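Side-chain contacts in Phi class glutathione transferase GSTF1 (Populus tremula x Populus tremuloides, PDB 4RI6), which probably catalyses the conjugation of glutathione to electrophilic compounds such as organic halides, a reaction used in detoxification: residues K49-P52 and P57-K60; K26-H31 and R74-K79. All coordinates share one frame; numbering follows the deposited sequence.

Contact 1 (K49-P52 and P57-K60); sequences KIQP and PAFK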
ATOM      1  N   LYS A  49      13.138   8.570 -16.214  1.00 32.28           N
ATOM      2  CA  LYS A  49      12.328   9.778 -16.342  1.00 33.36           C
ATOM      3  C   LYS A  49      10.850   9.502 -16.101  1.00 32.09           C
ATOM      4  O   LYS A  49      10.122  10.391 -15.663  1.00 32.40           O
ATOM      5  CB  LYS A  49      12.507  10.419 -17.729  1.00 36.64           C
ATOM      6  CG  LYS A  49      13.818  11.172 -17.920  1.00 40.13           C
ATOM      7  CD  LYS A  49      13.879  12.424 -17.034  1.00 42.60           C
ATOM      8  CE  LYS A  49      13.003  13.586 -17.541  1.00 43.92           C
ATOM      9  NZ  LYS A  49      13.776  14.585 -18.351  1.00 44.48           N
ATOM     10  N   ILE A  50      10.401   8.274 -16.372  1.00 29.44           N
ATOM     11  CA  ILE A  50       8.990   7.955 -16.183  1.00 28.80           C
ATOM     12  C   ILE A  50       8.745   7.097 -14.948  1.00 29.16           C
ATOM     13  O   ILE A  50       7.637   7.117 -14.429  1.00 29.94           O
ATOM     14  CB  ILE A  50       8.386   7.283 -17.421  1.00 28.98           C
ATOM     15  CG1 ILE A  50       8.978   5.909 -17.681  1.00 29.79           C
ATOM     16  CG2 ILE A  50       8.610   8.146 -18.655  1.00 30.50           C
ATOM     17  CD1 ILE A  50       8.182   5.141 -18.709  1.00 31.17           C
ATOM     18  N   GLN A  51       9.757   6.387 -14.454  1.00 27.30           N
ATOM     19  CA  GLN A  51       9.628   5.655 -13.185  1.00 27.38           C
ATOM     20  C   GLN A  51      10.892   5.915 -12.370  1.00 28.07           C
ATOM     21  O   GLN A  51      11.941   5.297 -12.616  1.00 28.66           O
ATOM     22  CB  GLN A  51       9.409   4.150 -13.415  1.00 25.35           C
ATOM     23  CG  GLN A  51       8.410   3.514 -12.427  1.00 25.25           C
ATOM     24  CD  GLN A  51       8.962   3.342 -11.024  1.00 25.44           C
ATOM     25  OE1 GLN A  51      10.062   3.811 -10.706  1.00 27.02           O
ATOM     26  NE2 GLN A  51       8.184   2.675 -10.160  1.00 24.86           N
ATOM     27  N   PRO A  52      10.806   6.843 -11.402  1.00 28.41           N
ATOM     28  CA  PRO A  52      12.042   7.386 -10.814  1.00 28.88           C
ATOM     29  C   PRO A  52      12.740   6.430  -9.852  1.00 28.98           C
ATOM     30  O   PRO A  52      13.883   6.660  -9.465  1.00 30.37           O
ATOM     31  CB  PRO A  52      11.565   8.656 -10.094  1.00 28.79           C
ATOM     32  CG  PRO A  52      10.106   8.460  -9.870  1.00 28.97           C
ATOM     33  CD  PRO A  52       9.598   7.550 -10.940  1.00 28.47           C
ATOM     34  N   PRO A  57       5.844  -1.696 -13.035  1.00 20.68           N
ATOM     35  CA  PRO A  57       5.528  -1.059 -14.306  1.00 21.93           C
ATOM     36  C   PRO A  57       5.455   0.451 -14.262  1.00 22.84           C
ATOM     37  O   PRO A  57       5.446   1.063 -13.199  1.00 23.05           O
ATOM     38  CB  PRO A  57       4.141  -1.623 -14.614  1.00 23.01           C
ATOM     39  CG  PRO A  57       3.516  -1.688 -13.300  1.00 22.51           C
ATOM     40  CD  PRO A  57       4.606  -2.151 -12.359  1.00 20.97           C
ATOM     41  N   ALA A  58       5.382   1.031 -15.452  1.00 23.14           N
ATOM     42  CA  ALA A  58       4.903   2.395 -15.628  1.00 24.37           C
ATOM     43  C   ALA A  58       3.736   2.366 -16.607  1.00 24.20           C
ATOM     44  O   ALA A  58       3.598   1.432 -17.409  1.00 25.05           O
ATOM     45  CB  ALA A  58       6.019   3.314 -16.114  1.00 25.78           C
ATOM     46  N   PHE A  59       2.912   3.400 -16.543  1.00 23.73           N
ATOM     47  CA  PHE A  59       1.696   3.515 -17.314  1.00 24.82           C
ATOM     48  C   PHE A  59       1.664   4.879 -18.000  1.00 25.28           C
ATOM     49  O   PHE A  59       2.001   5.889 -17.367  1.00 25.37           O
ATOM     50  CB  PHE A  59       0.488   3.353 -16.383  1.00 25.29           C
ATOM     51  CG  PHE A  59      -0.811   3.735 -17.009  1.00 25.49           C
ATOM     52  CD1 PHE A  59      -1.185   5.056 -17.127  1.00 24.53           C
ATOM     53  CD2 PHE A  59      -1.684   2.758 -17.461  1.00 25.21           C
ATOM     54  CE1 PHE A  59      -2.384   5.401 -17.721  1.00 25.16           C
ATOM     55  CE2 PHE A  59      -2.887   3.095 -18.030  1.00 25.14           C
ATOM     56  CZ  PHE A  59      -3.241   4.417 -18.161  1.00 25.76           C
ATOM     57  N   LYS A  60       1.255   4.910 -19.275  1.00 26.32           N
ATOM     58  CA  LYS A  60       0.960   6.158 -19.982  1.00 27.29           C
ATOM     59  C   LYS A  60      -0.352   6.062 -20.753  1.00 27.24           C
ATOM     60  O   LYS A  60      -0.625   5.054 -21.394  1.00 28.03           O
ATOM     61  CB  LYS A  60       2.066   6.532 -20.988  1.00 28.03           C
ATOM     62  CG  LYS A  60       3.460   6.747 -20.440  1.00 30.29           C
ATOM     63  CD  LYS A  60       4.373   7.232 -21.571  1.00 32.81           C
ATOM     64  CE  LYS A  60       5.815   7.401 -21.131  1.00 33.38           C
ATOM     65  NZ  LYS A  60       6.654   7.896 -22.240  1.00 34.82           N
TER
HETATM   66  O   HOH W   1       5.718   1.036 -10.572  1.00 19.42           O
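I50 reaches across to A58 and K60 with both of its branches. Its CG1 is tucked over the backbone, flanked by N on one side and C on the other (chi1 66°), and the extended second torsion carries CD1 on to the methyl of A58, with I50 CD1 3.8 Å from A58 CB. The other branch meets the lysine: I50 CG2 lies 3.8 Å from K60 CE, where the two side chains cross at about a right angle. The end of the aliphatic chain of K60 passes the isoleucine, and NZ makes a weak hydrogen bond to Y8 OH. Were I50 replaced by an alanine, the A58 methyl and the end of the K60 chain would probably lose their apolar neighbour, opening a gap beside the strand.

This corner belongs to the thioredoxin-like N-terminal domain of the glutathione transferase fold, where the loop after helix 45-48 lies against strand 58-60. The strand itself pairs antiparallel with strand 5-8, and Y8 touches both I50 and A58. P57 follows a cis peptide bond, the cis-proline characteristic of thioredoxin folds, and touches the bound glutathione as well as A15 and V16 of helix 14-25.

Q51 bends at its second torsion (chi2 -73°), and its CG stands 3.9 Å from P57 O. The amide is used at both ends. OE1 accepts a hydrogen bond from F53 N and a weak one from Q55 N, which fixes the way round the group sits, while Q51 NE2 donates to a water at 3.0 Å. That water in turn donates to P57 O at 2.6 Å, so a single molecule joins the buried glutamine to the backbone of P57, a residue of the glutathione pocket. P52, which follows, packs on I146 of the second subunit.

Contact 2 (K26-H31 and R74-K79); sequences KDVPFH and RYICDK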
ATOM      1  N   LYS A  26     -10.870  -5.085 -17.169  1.00 24.79           N
ATOM      2  CA  LYS A  26     -11.566  -3.857 -17.537  1.00 24.72           C
ATOM      3  C   LYS A  26     -11.761  -3.692 -19.037  1.00 26.72           C
ATOM      4  O   LYS A  26     -12.305  -2.676 -19.463  1.00 27.07           O
ATOM      5  CB  LYS A  26     -10.818  -2.642 -16.982  1.00 24.24           C
ATOM      6  CG  LYS A  26     -10.824  -2.619 -15.466  1.00 23.59           C
ATOM      7  CD  LYS A  26     -12.231  -2.583 -14.869  1.00 24.23           C
ATOM      8  CE  LYS A  26     -13.076  -1.427 -15.388  1.00 24.42           C
ATOM      9  NZ  LYS A  26     -14.405  -1.330 -14.710  1.00 24.16           N
ATOM     10  N   ASP A  27     -11.332  -4.684 -19.821  1.00 28.42           N
ATOM     11  CA  ASP A  27     -11.507  -4.673 -21.273  1.00 30.04           C
ATOM     12  C   ASP A  27     -10.813  -3.457 -21.885  1.00 29.45           C
ATOM     13  O   ASP A  27     -11.319  -2.858 -22.820  1.00 30.94           O
ATOM     14  CB  ASP A  27     -13.011  -4.679 -21.607  1.00 33.36           C
ATOM     15  CG  ASP A  27     -13.296  -4.863 -23.085  1.00 37.47           C
ATOM     16  OD1 ASP A  27     -12.474  -5.490 -23.787  1.00 38.40           O
ATOM     17  OD2 ASP A  27     -14.354  -4.360 -23.537  1.00 38.89           O
ATOM     18  N   VAL A  28      -9.668  -3.073 -21.326  1.00 28.40           N
ATOM     19  CA  VAL A  28      -8.937  -1.918 -21.824  1.00 29.31           C
ATOM     20  C   VAL A  28      -7.821  -2.369 -22.744  1.00 30.12           C
ATOM     21  O   VAL A  28      -6.916  -3.078 -22.311  1.00 30.39           O
ATOM     22  CB  VAL A  28      -8.350  -1.094 -20.686  1.00 28.88           C
ATOM     23  CG1 VAL A  28      -7.550   0.078 -21.236  1.00 28.92           C
ATOM     24  CG2 VAL A  28      -9.467  -0.608 -19.792  1.00 29.18           C
ATOM     25  N   PRO A  29      -7.879  -1.963 -24.019  1.00 31.56           N
ATOM     26  CA  PRO A  29      -6.766  -2.349 -24.883  1.00 31.48           C
ATOM     27  C   PRO A  29      -5.487  -1.663 -24.461  1.00 30.39           C
ATOM     28  O   PRO A  29      -5.541  -0.549 -23.949  1.00 30.46           O
ATOM     29  CB  PRO A  29      -7.209  -1.875 -26.270  1.00 32.64           C
ATOM     30  CG  PRO A  29      -8.710  -1.691 -26.170  1.00 33.35           C
ATOM     31  CD  PRO A  29      -8.925  -1.235 -24.755  1.00 32.26           C
ATOM     32  N   PHE A  30      -4.356  -2.326 -24.664  1.00 29.04           N
ATOM     33  CA  PHE A  30      -3.090  -1.788 -24.215  1.00 28.57           C
ATOM     34  C   PHE A  30      -1.977  -2.221 -25.152  1.00 29.29           C
ATOM     35  O   PHE A  30      -2.123  -3.168 -25.926  1.00 30.10           O
ATOM     36  CB  PHE A  30      -2.779  -2.226 -22.769  1.00 27.07           C
ATOM     37  CG  PHE A  30      -2.635  -3.712 -22.610  1.00 27.01           C
ATOM     38  CD1 PHE A  30      -1.413  -4.328 -22.821  1.00 27.60           C
ATOM     39  CD2 PHE A  30      -3.720  -4.485 -22.253  1.00 26.77           C
ATOM     40  CE1 PHE A  30      -1.275  -5.697 -22.691  1.00 28.66           C
ATOM     41  CE2 PHE A  30      -3.594  -5.845 -22.113  1.00 27.38           C
ATOM     42  CZ  PHE A  30      -2.368  -6.454 -22.334  1.00 28.27           C
ATOM     43  N   HIS A  31      -0.878  -1.482 -25.087  1.00 30.12           N
ATOM     44  CA  HIS A  31       0.359  -1.816 -25.764  1.00 32.21           C
ATOM     45  C   HIS A  31       1.426  -1.992 -24.704  1.00 31.23           C
ATOM     46  O   HIS A  31       1.621  -1.121 -23.868  1.00 32.24           O
ATOM     47  CB  HIS A  31       0.743  -0.718 -26.764  1.00 35.38           C
ATOM     48  CG  HIS A  31       2.092  -0.904 -27.386  1.00 40.23           C
ATOM     49  ND1 HIS A  31       2.406  -1.995 -28.170  1.00 42.63           N
ATOM     50  CD2 HIS A  31       3.200  -0.125 -27.365  1.00 42.11           C
ATOM     51  CE1 HIS A  31       3.654  -1.889 -28.589  1.00 43.17           C
ATOM     52  NE2 HIS A  31       4.158  -0.762 -28.118  1.00 43.11           N
ATOM     53  N   ARG A  74      -5.988   1.530  -9.758  1.00 18.93           N
ATOM     54  CA  ARG A  74      -7.108   2.337  -9.308  1.00 19.60           C
ATOM     55  C   ARG A  74      -7.499   3.354 -10.380  1.00 20.47           C
ATOM     56  O   ARG A  74      -8.670   3.623 -10.592  1.00 21.27           O
ATOM     57  CB  ARG A  74      -6.794   3.043  -7.980  1.00 19.61           C
ATOM     58  CG  ARG A  74      -7.100   2.161  -6.791  1.00 21.30           C
ATOM     59  CD  ARG A  74      -7.057   2.881  -5.458  1.00 24.09           C
ATOM     60  NE  ARG A  74      -5.704   3.201  -5.100  1.00 25.78           N
ATOM     61  CZ  ARG A  74      -4.904   2.455  -4.339  1.00 24.27           C
ATOM     62  NH1 ARG A  74      -5.291   1.328  -3.782  1.00 23.72           N
ATOM     63  NH2 ARG A  74      -3.689   2.868  -4.110  1.00 24.55           N
ATOM     64  N   TYR A  75      -6.515   3.924 -11.058  1.00 19.78           N
ATOM     65  CA  TYR A  75      -6.806   4.878 -12.125  1.00 20.83           C
ATOM     66  C   TYR A  75      -7.582   4.197 -13.245  1.00 21.33           C
ATOM     67  O   TYR A  75      -8.580   4.719 -13.732  1.00 21.49           O
ATOM     68  CB  TYR A  75      -5.518   5.486 -12.671  1.00 21.44           C
ATOM     69  CG  TYR A  75      -5.719   6.304 -13.917  1.00 22.01           C
ATOM     70  CD1 TYR A  75      -6.361   7.537 -13.857  1.00 22.69           C
ATOM     71  CD2 TYR A  75      -5.275   5.849 -15.155  1.00 22.66           C
ATOM     72  CE1 TYR A  75      -6.544   8.289 -14.966  1.00 23.46           C
ATOM     73  CE2 TYR A  75      -5.463   6.599 -16.286  1.00 23.19           C
ATOM     74  CZ  TYR A  75      -6.106   7.820 -16.184  1.00 23.70           C
ATOM     75  OH  TYR A  75      -6.298   8.602 -17.294  1.00 24.82           O
ATOM     76  N   ILE A  76      -7.123   3.016 -13.638  1.00 20.97           N
ATOM     77  CA  ILE A  76      -7.786   2.255 -14.690  1.00 21.54           C
ATOM     78  C   ILE A  76      -9.243   1.994 -14.306  1.00 22.38           C
ATOM     79  O   ILE A  76     -10.161   2.193 -15.100  1.00 22.67           O
ATOM     80  CB  ILE A  76      -7.040   0.925 -14.946  1.00 21.55           C
ATOM     81  CG1 ILE A  76      -5.695   1.184 -15.618  1.00 23.14           C
ATOM     82  CG2 ILE A  76      -7.874  -0.021 -15.817  1.00 21.33           C
ATOM     83  CD1 ILE A  76      -4.752   0.003 -15.620  1.00 24.08           C
ATOM     84  N   CYS A  77      -9.456   1.558 -13.074  1.00 22.33           N
ATOM     85  CA  CYS A  77     -10.801   1.259 -12.613  1.00 22.51           C
ATOM     86  C   CYS A  77     -11.681   2.522 -12.562  1.00 23.66           C
ATOM     87  O   CYS A  77     -12.886   2.469 -12.847  1.00 25.41           O
ATOM     88  CB  CYS A  77     -10.730   0.561 -11.252  1.00 22.03           C
ATOM     89  SG  CYS A  77     -10.114  -1.159 -11.352  1.00 21.49           S
ATOM     90  N   ASP A  78     -11.071   3.657 -12.242  0.54 24.83           N
ATOM     91  CA  ASP A  78     -11.787   4.925 -12.194  0.54 26.70           C
ATOM     92  C   ASP A  78     -12.140   5.421 -13.600  0.54 25.99           C
ATOM     93  O   ASP A  78     -13.303   5.708 -13.911  0.54 25.85           O
ATOM     94  CB  ASP A  78     -10.923   5.960 -11.469  0.54 29.86           C
ATOM     95  CG  ASP A  78     -11.730   7.086 -10.853  0.54 35.50           C
ATOM     96  OD1 ASP A  78     -12.896   7.288 -11.245  0.54 39.07           O
ATOM     97  OD2 ASP A  78     -11.175   7.792  -9.982  0.54 36.17           O
ATOM     98  N   LYS A  79     -11.123   5.518 -14.448  1.00 25.53           N
ATOM     99  CA  LYS A  79     -11.306   5.996 -15.818  1.00 26.91           C
ATOM    100  C   LYS A  79     -12.281   5.155 -16.622  1.00 28.25           C
ATOM    101  O   LYS A  79     -13.057   5.678 -17.420  1.00 29.62           O
ATOM    102  CB  LYS A  79      -9.963   6.023 -16.542  1.00 28.12           C
ATOM    103  CG  LYS A  79     -10.058   6.528 -17.975  1.00 29.44           C
ATOM    104  CD  LYS A  79      -8.703   6.574 -18.655  1.00 30.46           C
ATOM    105  CE  LYS A  79      -8.838   7.008 -20.099  1.00 32.05           C
ATOM    106  NZ  LYS A  79      -7.567   6.812 -20.858  1.00 33.42           N
TER
HETATM  107  O   HOH W   2     -13.910  -0.073 -12.384  1.00 26.00           O
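K26 and I76 run alongside each other with opposed directions, their aliphatic parts meeting at one methyl group. I76 CG2 lies 3.9 Å from K26 CG, with K26 CB only slightly farther off. V28 comes to the same methyl with one branch, V28 CG2 being 4.3 Å from I76 CG2, so K26 and V28 share the same I76 methyl.

The lysine is coiled rather than stretched. Bends at its second and third torsions (chi2 -59°, chi3 -55°) bring K26 CD alongside C77 SG at 4.3 Å and turn NZ toward the C-terminal end of helix 69-79. There the ammonium group is gripped by backbone oxygens: K26 NZ donates to K83 O and N85 O, and to a water at 2.7 Å, with weak bonds to Y80 O and A81 O. The water donates to C77 O at 2.8 Å, linking the lysine to the last turn of the helix. A positive group at this helix end, ringed by carbonyls, is probably favoured by their combined polarity, and the buried charge is well supplied with acceptors.

On another side of the helix, K79 CB sits 4.3 Å above one face of the Y75 ring, offset toward its rim; K79 NZ forms a salt bridge with D61 OD2, and the same oxygen also accepts a hydrogen bond from Y75 OH.

The segment 26-31 starts where D27 closes helix 14-25 in a Schellman motif and leads into strand 30-33, completing the beta-alpha-beta unit that begins with the parallel strand 5-8. L23 of helix 14-25 touches both V28 and I76, so helix 69-79 packs beside that helix, while R74 forms salt bridges with D100 and E104 of the second subunit.

How the contacts relate
Both contacts lie in the thioredoxin-like domain and reach the same four-stranded sheet, contact 1 through strand 58-60 and contact 2 through strand 30-33. Contact 1 has the more open margin, since I50 and K60 remain partly exposed, whereas every touching residue of contact 2 is buried. Contact 1 is nested within the loop that contact 2 closes. It contributes P57 to the glutathione pocket, while the side chain of I76 lies about 12 Å from the bound glutathione. Each combines apolar touching with one bridging water, donated to by a neutral amide in the first and by a lysine in the second. F59 joins them, touching Y75 and I76 of helix 69-79: F59 CE1 is 3.6 Å from Y75 CE2.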